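Local coordinates for organic hydroperoxide resistance protein (Deinococcus radiodurans, PDB 1USP) that probably reduces organic hydroperoxides to their alcohols as a 2-Cys peroxidase of the OsmC/Ohr family, using a redox-active cysteine pair, at residues Ala61-Val65 / Ala116-Cys121. Sequence-based numbering, arbitrary orientation.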
loop_
_atom_site.group_PDB
_atom_site.type_symbol
_atom_site.label_atom_id
_atom_site.label_comp_id
_atom_site.label_asym_id
_atom_site.label_seq_id
_atom_site.Cartn_x
_atom_site.Cartn_y
_atom_site.Cartn_z
ATOM N N ALA A 61 6.856 13.006 -1.685
ATOM C CA ALA A 61 8.292 13.166 -1.440
ATOM C C ALA A 61 8.926 14.183 -2.402
ATOM O O ALA A 61 9.824 14.936 -2.017
ATOM C CB ALA A 61 8.979 11.861 -1.539
ATOM N N LEU A 62 8.476 14.202 -3.649
ATOM C CA LEU A 62 8.943 15.216 -4.588
ATOM C C LEU A 62 8.535 16.603 -4.123
ATOM O O LEU A 62 9.273 17.562 -4.320
ATOM C CB LEU A 62 8.400 14.966 -5.987
ATOM C CG LEU A 62 9.076 13.788 -6.688
ATOM C CD1 LEU A 62 8.265 13.366 -7.887
ATOM C CD2 LEU A 62 10.501 14.154 -7.083
ATOM N N GLY A 63 7.356 16.697 -3.515
ATOM C CA GLY A 63 6.870 17.937 -2.932
ATOM C C GLY A 63 7.770 18.406 -1.812
ATOM O O GLY A 63 8.132 19.580 -1.753
ATOM N N VAL A 64 8.159 17.469 -0.946
ATOM C CA VAL A 64 9.037 17.744 0.185
ATOM C C VAL A 64 10.406 18.199 -0.305
ATOM O O VAL A 64 10.970 19.144 0.236
ATOM C CB VAL A 64 9.217 16.494 1.087
ATOM C CG1 VAL A 64 10.357 16.695 2.087
ATOM C CG2 VAL A 64 7.921 16.181 1.826
ATOM N N VAL A 65 10.917 17.531 -1.332
ATOM C CA VAL A 65 12.246 17.803 -1.859
ATOM C C VAL A 65 12.318 19.189 -2.508
ATOM O O VAL A 65 13.312 19.892 -2.351
ATOM C CB VAL A 65 12.704 16.685 -2.837
ATOM C CG1 VAL A 65 13.858 17.140 -3.734
ATOM C CG2 VAL A 65 13.101 15.424 -2.053
ATOM N N ALA A 116 16.447 11.538 -4.465
ATOM C CA ALA A 116 16.014 12.400 -3.377
ATOM C C ALA A 116 14.673 11.965 -2.785
ATOM O O ALA A 116 14.506 11.894 -1.567
ATOM C CB ALA A 116 15.928 13.844 -3.878
ATOM N N ALA A 117 13.720 11.678 -3.658
ATOM C CA ALA A 117 12.429 11.174 -3.256
ATOM C C ALA A 117 12.562 9.824 -2.574
ATOM O O ALA A 117 11.884 9.570 -1.594
ATOM C CB ALA A 117 11.525 11.062 -4.451
ATOM N N HIS A 118 13.452 8.976 -3.087
ATOM C CA HIS A 118 13.644 7.635 -2.544
ATOM C C HIS A 118 14.182 7.655 -1.112
ATOM O O HIS A 118 13.912 6.750 -0.316
ATOM C CB HIS A 118 14.588 6.821 -3.430
ATOM C CG HIS A 118 14.612 5.358 -3.095
ATOM N ND1 HIS A 118 15.707 4.735 -2.528
ATOM C CD2 HIS A 118 13.671 4.399 -3.236
ATOM C CE1 HIS A 118 15.440 3.450 -2.366
ATOM N NE2 HIS A 118 14.210 3.223 -2.782
ATOM N N GLU A 119 14.964 8.682 -0.818
ATOM C CA GLU A 119 15.546 8.869 0.490
ATOM C C GLU A 119 14.469 9.292 1.479
ATOM O O GLU A 119 14.518 8.909 2.629
ATOM C CB GLU A 119 16.658 9.925 0.430
ATOM C CG GLU A 119 17.187 10.321 1.801
ATOM C CD GLU A 119 18.649 9.999 2.010
ATOM O OE1 GLU A 119 19.101 8.927 1.561
ATOM O OE2 GLU A 119 19.346 10.815 2.659
ATOM N N VAL A 120 13.503 10.081 1.014
ATOM C CA VAL A 120 12.486 10.678 1.880
ATOM C C VAL A 120 11.230 9.811 2.050
ATOM O O VAL A 120 10.656 9.738 3.138
ATOM C CB VAL A 120 12.096 12.082 1.345
ATOM C CG1 VAL A 120 10.804 12.579 1.969
ATOM C CG2 VAL A 120 13.220 13.047 1.606
ATOM N N CYS A 121 10.806 9.181 0.965
ATOM C CA CYS A 121 9.538 8.468 0.910
ATOM C C CYS A 121 9.441 7.421 2.019
ATOM O O CYS A 121 10.307 6.567 2.095
ATOM C CB CYS A 121 9.431 7.793 -0.465
ATOM S SG CYS A 121 8.055 6.671 -0.636
#
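Where the helix ending at Val120 crosses the long helix 46-68, the residues pointing across are mostly small or beta-branched, and no hydrogen bond links the two segments. Ala116 opens the contact: its methyl CB lies 3.7 Å from CG2 of Val65, a small methyl meeting one branch of a beta-branched side chain. One residue on, Ala117 marks the tightest point, with its CA 4.9 Å from the CA of Ala61. Such closeness suits two alanines, whose single methyls leave the backbones room to approach, and the two CB atoms of Ala61 and Ala117 touch at 3.9 Å. Ala61 CB also rests 3.7 Å from Ala117 O, a carbonyl already engaged by the helical hydrogen bond from Cys121 N, while Leu62, though its CA-to-CB bond points away, has a side chain long enough to reach back and bring CD2 to 4.2 Å from Ala117 CB. Val120 then spreads its two methyls: CG1 lies 4.0 Å from Ala61 CB and 4.1 Å from Val64 CG1, and CG2 lies 4.4 Å from Val65 CG2; Phe92 of the other subunit packs on the same residue. At Cys121 the chain leaves helical geometry and serves as N-cap of the next helix. Its CB sits 4.2 Å from Ala61 CB, and its SG forms a disulfide with Cys57, one turn before Ala61 on the long helix. The short axes approach to 8.6 Å at 107°, a steep alanine-lined helix crossing beside the paired cysteines that, in the OsmC/Ohr fold, form the redox site of a 2-Cys peroxidase.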